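Local coordinates for protein glyoxylate reductase (Paecilomyces sp. J18, PDB 3WNV) that probably reduces glyoxylate to glycolate with a nicotinamide cofactor, as a fungal member of the D-isomer-specific 2-hydroxyacid dehydrogenase family, at residues Ile82-Gly86 against Met303-Val307; Tyr89-Val94 against Val324-Lys328. All coordinates share one frame; numbering follows the deposited sequence.

Interaction 1. Residues Ile82-Gly86 against Met303-Val307; sequences ICHNG and MELLV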
loop_
_atom_site.group_PDB
_atom_site.type_symbol
_atom_site.label_atom_id
_atom_site.label_comp_id
_atom_site.label_asym_id
_atom_site.label_seq_id
_atom_site.Cartn_x
_atom_site.Cartn_y
_atom_site.Cartn_z
ATOM N N ILE A 82 -10.192 6.050 15.177
ATOM C CA ILE A 82 -10.490 5.715 13.802
ATOM C C ILE A 82 -9.678 4.499 13.511
ATOM O O ILE A 82 -8.441 4.511 13.628
ATOM C CB ILE A 82 -10.063 6.812 12.825
ATOM C CG1 ILE A 82 -10.900 8.051 13.055
ATOM C CG2 ILE A 82 -10.245 6.350 11.345
ATOM C CD1 ILE A 82 -10.278 9.267 12.315
ATOM N N CYS A 83 -10.368 3.425 13.171
ATOM C CA CYS A 83 -9.729 2.159 12.905
ATOM C C CYS A 83 -9.782 1.920 11.419
ATOM O O CYS A 83 -10.844 1.722 10.836
ATOM C CB CYS A 83 -10.419 1.051 13.715
ATOM S SG CYS A 83 -10.284 1.371 15.535
ATOM N N HIS A 84 -8.605 1.971 10.792
ATOM C CA HIS A 84 -8.448 2.001 9.356
ATOM C C HIS A 84 -8.000 0.659 8.776
ATOM O O HIS A 84 -7.071 0.013 9.284
ATOM C CB HIS A 84 -7.392 3.094 9.024
ATOM C CG HIS A 84 -6.995 3.147 7.566
ATOM N ND1 HIS A 84 -7.771 3.762 6.601
ATOM C CD2 HIS A 84 -5.914 2.644 6.927
ATOM C CE1 HIS A 84 -7.146 3.669 5.426
ATOM N NE2 HIS A 84 -6.033 2.979 5.599
ATOM N N ASN A 85 -8.675 0.243 7.715
ATOM C CA ASN A 85 -8.342 -0.986 7.006
ATOM C C ASN A 85 -7.336 -0.633 5.924
ATOM O O ASN A 85 -7.657 -0.012 4.896
ATOM C CB ASN A 85 -9.600 -1.617 6.425
ATOM C CG ASN A 85 -9.308 -2.938 5.763
ATOM O OD1 ASN A 85 -8.179 -3.185 5.355
ATOM N ND2 ASN A 85 -10.307 -3.790 5.653
ATOM N N GLY A 86 -6.096 -1.019 6.166
ATOM C CA GLY A 86 -5.036 -0.746 5.184
ATOM C C GLY A 86 -3.694 -0.599 5.870
ATOM O O GLY A 86 -3.642 -0.124 6.990
ATOM N N MET A 303 -7.337 -8.693 7.235
ATOM C CA MET A 303 -7.244 -7.231 7.420
ATOM C C MET A 303 -8.514 -6.704 8.130
ATOM O O MET A 303 -8.411 -5.988 9.115
ATOM C CB MET A 303 -7.006 -6.533 6.087
ATOM C CG MET A 303 -5.555 -6.725 5.454
ATOM S SD MET A 303 -5.666 -6.230 3.752
ATOM C CE MET A 303 -5.506 -4.457 3.953
ATOM N N GLU A 304 -9.694 -7.040 7.614
ATOM C CA GLU A 304 -10.942 -6.710 8.337
ATOM C C GLU A 304 -10.968 -7.130 9.811
ATOM O O GLU A 304 -11.420 -6.339 10.657
ATOM C CB GLU A 304 -12.158 -7.232 7.586
ATOM C CG GLU A 304 -12.368 -6.496 6.293
ATOM C CD GLU A 304 -13.602 -6.910 5.531
ATOM O OE1 GLU A 304 -14.180 -7.992 5.790
ATOM O OE2 GLU A 304 -13.980 -6.163 4.607
ATOM N N LEU A 305 -10.562 -8.362 10.111
ATOM C CA LEU A 305 -10.591 -8.864 11.484
ATOM C C LEU A 305 -9.668 -8.053 12.393
ATOM O O LEU A 305 -10.006 -7.799 13.561
ATOM C CB LEU A 305 -10.258 -10.359 11.543
ATOM C CG LEU A 305 -11.306 -11.286 10.937
ATOM C CD1 LEU A 305 -10.812 -12.728 10.964
ATOM C CD2 LEU A 305 -12.622 -11.170 11.669
ATOM N N LEU A 306 -8.505 -7.661 11.859
ATOM C CA LEU A 306 -7.567 -6.822 12.606
ATOM C C LEU A 306 -8.163 -5.458 12.938
ATOM O O LEU A 306 -8.025 -4.974 14.053
ATOM C CB LEU A 306 -6.232 -6.661 11.840
ATOM C CG LEU A 306 -5.126 -5.854 12.548
ATOM C CD1 LEU A 306 -4.810 -6.390 13.954
ATOM C CD2 LEU A 306 -3.913 -5.897 11.654
ATOM N N VAL A 307 -8.858 -4.841 11.988
ATOM C CA VAL A 307 -9.526 -3.577 12.271
ATOM C C VAL A 307 -10.603 -3.751 13.337
ATOM O O VAL A 307 -10.739 -2.922 14.250
ATOM C CB VAL A 307 -10.158 -2.984 10.984
ATOM C CG1 VAL A 307 -10.706 -1.573 11.258
ATOM C CG2 VAL A 307 -9.108 -2.915 9.877
HETATM O O HOH W 1 -13.620 -3.451 4.856
#
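Val-307 sets its two methyl groups against the backbone of Cys-83, His-84 and Asn-85. CG1 of Val-307 lies 3.3 Å from the carbonyl O of Cys-83 and also meets the CB of that cysteine, while CG2 of Val-307 rests on CA of Asn-85 at 3.5 Å and brushes the carbonyl O of His-84. One helix turn before Val-307, Met-303 and Glu-304 share the two ends of the Asn-85 amide. OD1 of Asn-85 touches the CE methyl of Met-303 at 3.3 Å, and ND2 of Asn-85 lies 3.5 Å from CG of Glu-304. With CG of Asn-85 anti to the backbone N (chi1 -176°), the amide reaches across to the helix although its CB does not head there. Met-303 bends at its thioether (chi3 82°), which brings CE up to the end of the Asn-85 carbonyl, beyond OD1, and near CA of Gly-86.

The strand 81-85 belongs to a five-stranded parallel sheet of order 2-1-3-4-5, the flavodoxin-like arrangement of the substrate-binding domain in this family. Here the late helix 297-317 packs on one face of that sheet, and its segment runs antiparallel to the strand (172°) with the axes 7.9 Å apart.

A water joins the polar rims, bonding to OE2 of Glu-304 at 2.7 Å and accepting only weakly from ND2 of Asn-85. The stronger grip on this amide comes from the hydroxyl of Tyr-55 on the neighbouring strand, whereas the Glu-304 carboxylate receives the backbone N-H groups of Val-13 and His-14. An alanine in place of Asn-85 is likely to leave the Tyr-55 hydroxyl and the water without their amide mate and to open a gap beside the Met-303 methyl. Gly-86 adopts backbone angles that call for glycine, and any CB there would run into the His-84 ring, whose NE2 is bonded to the carbonyl O of Gly-88.

Interaction 2. Residues Tyr89-Val94 against Val324-Lys328; sequences YDNIDV and VPEQK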
loop_
_atom_site.group_PDB
_atom_site.type_symbol
_atom_site.label_atom_id
_atom_site.label_comp_id
_atom_site.label_asym_id
_atom_site.label_seq_id
_atom_site.Cartn_x
_atom_site.Cartn_y
_atom_site.Cartn_z
ATOM N N TYR A 89 -1.945 4.582 5.052
ATOM C CA TYR A 89 -3.044 5.474 5.499
ATOM C C TYR A 89 -2.749 6.918 5.116
ATOM O O TYR A 89 -2.945 7.831 5.911
ATOM C CB TYR A 89 -3.272 5.321 7.006
ATOM C CG TYR A 89 -1.992 5.233 7.818
ATOM C CD1 TYR A 89 -1.362 4.004 8.029
ATOM C CD2 TYR A 89 -1.400 6.384 8.357
ATOM C CE1 TYR A 89 -0.209 3.908 8.775
ATOM C CE2 TYR A 89 -0.252 6.299 9.112
ATOM C CZ TYR A 89 0.359 5.069 9.290
ATOM O OH TYR A 89 1.513 5.021 10.024
ATOM N N ASP A 90 -2.245 7.123 3.898
ATOM C CA ASP A 90 -1.839 8.457 3.496
ATOM C C ASP A 90 -3.088 9.270 3.191
ATOM O O ASP A 90 -3.002 10.476 2.934
ATOM C CB ASP A 90 -0.837 8.404 2.317
ATOM C CG ASP A 90 -1.348 7.594 1.158
ATOM O OD1 ASP A 90 -2.113 8.136 0.325
ATOM O OD2 ASP A 90 -0.986 6.406 1.060
ATOM N N ASN A 91 -4.273 8.638 3.291
ATOM C CA ASN A 91 -5.536 9.411 3.189
ATOM C C ASN A 91 -6.136 9.821 4.560
ATOM O O ASN A 91 -7.279 10.300 4.664
ATOM C CB ASN A 91 -6.563 8.651 2.354
ATOM C CG ASN A 91 -6.688 7.225 2.784
ATOM O OD1 ASN A 91 -6.452 6.891 3.971
ATOM N ND2 ASN A 91 -6.987 6.352 1.830
ATOM N N ILE A 92 -5.357 9.639 5.624
ATOM C CA ILE A 92 -5.724 10.199 6.926
ATOM C C ILE A 92 -4.640 11.194 7.362
ATOM O O ILE A 92 -3.444 10.875 7.315
ATOM C CB ILE A 92 -5.786 9.120 7.984
ATOM C CG1 ILE A 92 -6.709 8.000 7.535
ATOM C CG2 ILE A 92 -6.198 9.712 9.351
ATOM C CD1 ILE A 92 -6.801 6.853 8.546
ATOM N N ASP A 93 -5.049 12.384 7.794
ATOM C CA ASP A 93 -4.104 13.344 8.337
ATOM C C ASP A 93 -3.895 13.020 9.799
ATOM O O ASP A 93 -4.634 13.487 10.683
ATOM C CB ASP A 93 -4.683 14.737 8.186
ATOM C CG ASP A 93 -3.707 15.827 8.593
ATOM O OD1 ASP A 93 -2.840 15.600 9.489
ATOM O OD2 ASP A 93 -3.827 16.925 8.016
ATOM N N VAL A 94 -2.888 12.206 10.069
ATOM C CA VAL A 94 -2.622 11.764 11.430
ATOM C C VAL A 94 -2.397 12.883 12.465
ATOM O O VAL A 94 -2.932 12.828 13.562
ATOM C CB VAL A 94 -1.486 10.724 11.461
ATOM C CG1 VAL A 94 -1.172 10.327 12.906
ATOM C CG2 VAL A 94 -1.859 9.493 10.587
ATOM N N VAL A 324 -1.032 3.608 14.841
ATOM C CA VAL A 324 -0.028 4.083 13.877
ATOM C C VAL A 324 1.237 4.603 14.596
ATOM O O VAL A 324 1.146 5.222 15.652
ATOM C CB VAL A 324 -0.611 5.149 12.950
ATOM C CG1 VAL A 324 -1.733 4.545 12.072
ATOM C CG2 VAL A 324 -1.111 6.386 13.742
ATOM N N PRO A 325 2.441 4.318 14.029
ATOM C CA PRO A 325 3.693 4.673 14.716
ATOM C C PRO A 325 3.833 6.186 14.949
ATOM O O PRO A 325 4.435 6.579 15.939
ATOM C CB PRO A 325 4.795 4.151 13.761
ATOM C CG PRO A 325 4.100 3.885 12.444
ATOM C CD PRO A 325 2.680 3.517 12.819
ATOM N N GLU A 326 3.271 7.016 14.076
ATOM C CA GLU A 326 3.260 8.468 14.364
ATOM C C GLU A 326 2.749 8.850 15.749
ATOM O O GLU A 326 3.238 9.814 16.353
ATOM C CB GLU A 326 2.469 9.245 13.318
ATOM C CG GLU A 326 3.056 9.179 11.943
ATOM C CD GLU A 326 2.608 7.947 11.176
ATOM O OE1 GLU A 326 2.213 6.949 11.801
ATOM O OE2 GLU A 326 2.653 7.978 9.937
ATOM N N GLN A 327 1.770 8.111 16.273
ATOM C CA GLN A 327 1.185 8.499 17.546
ATOM C C GLN A 327 1.769 7.677 18.670
ATOM O O GLN A 327 1.466 7.910 19.827
ATOM C CB GLN A 327 -0.344 8.313 17.547
ATOM C CG GLN A 327 -1.088 9.097 16.461
ATOM C CD GLN A 327 -2.592 8.952 16.596
ATOM O OE1 GLN A 327 -3.084 7.857 16.885
ATOM N NE2 GLN A 327 -3.333 10.068 16.429
ATOM N N LYS A 328 2.608 6.709 18.334
ATOM C CA LYS A 328 2.995 5.695 19.308
ATOM C C LYS A 328 4.452 5.844 19.753
ATOM O O LYS A 328 4.949 6.957 19.968
ATOM C CB LYS A 328 2.741 4.301 18.709
ATOM C CG LYS A 328 2.562 3.157 19.713
ATOM C CD LYS A 328 2.273 1.854 18.956
ATOM C CE LYS A 328 2.348 0.625 19.857
ATOM N NZ LYS A 328 1.827 -0.622 19.190
#
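Tyr-89 pushes its ring end-on into a hollow formed by Val-324, Pro-325 and Glu-326. One methyl of Val-324, CG1, sits over a ring face in a CH-pi contact, 3.7 Å from the centroid of the Tyr-89 ring, and is displaced toward the rim that carries the hydroxyl. At the far end of the ring, the Tyr-89 OH donates to OE1 of Glu-326 at 2.7 Å and uses the syn lone pair of that oxygen. The carboxylate stands at the ring edge, turned 64° from the ring plane, and its other oxygen, OE2, lies beside CE2 of Tyr-89. In the glutamate, a bend at chi2 (85°) turns the carboxylate toward the phenol. CD of Pro-325 closes the hollow next to the hydroxyl, 3.4 Å from the Tyr-89 OH.

Val-94 supplies a second bump. CG1 of Val-94 enters a shallow dent whose walls are CG2 of Val-324, CB of Glu-326 and CG of Gln-327, the last at 3.8 Å from that methyl. Gln-327, one wall of the dent, is held at its amide: NE2 bonds to Thr-98 OG1 and Ile-102 O, and OE1 to Ile-104 N.

Segment 89-94 makes a type I turn from Tyr-89 to Ile-92, then Asp-93 caps helix 94-99. The contact is typical of D-2-hydroxyacid dehydrogenases, whose C-terminal tail returns to pack on the substrate-binding domain begun by the N-terminal part of the chain.

The two contacts interleave along the chain: 82-86 and 89-94 follow each other early on, and their partners, 303-307 and 324-328, come in the same order more than 200 residues later. Their centres lie 13 Å apart within one domain. Interaction 1 joins strand 81-85 to helix 297-317, and interaction 2 joins the loop leaving that strand to the tail beyond that helix. His-84 links them: its CB points away from the helix, and its ring packs on Tyr-89, Asn-91 and Ile-92. The chain's last part therefore returns from the Rossmann-type cofactor domain to complete the N-terminal domain at both places.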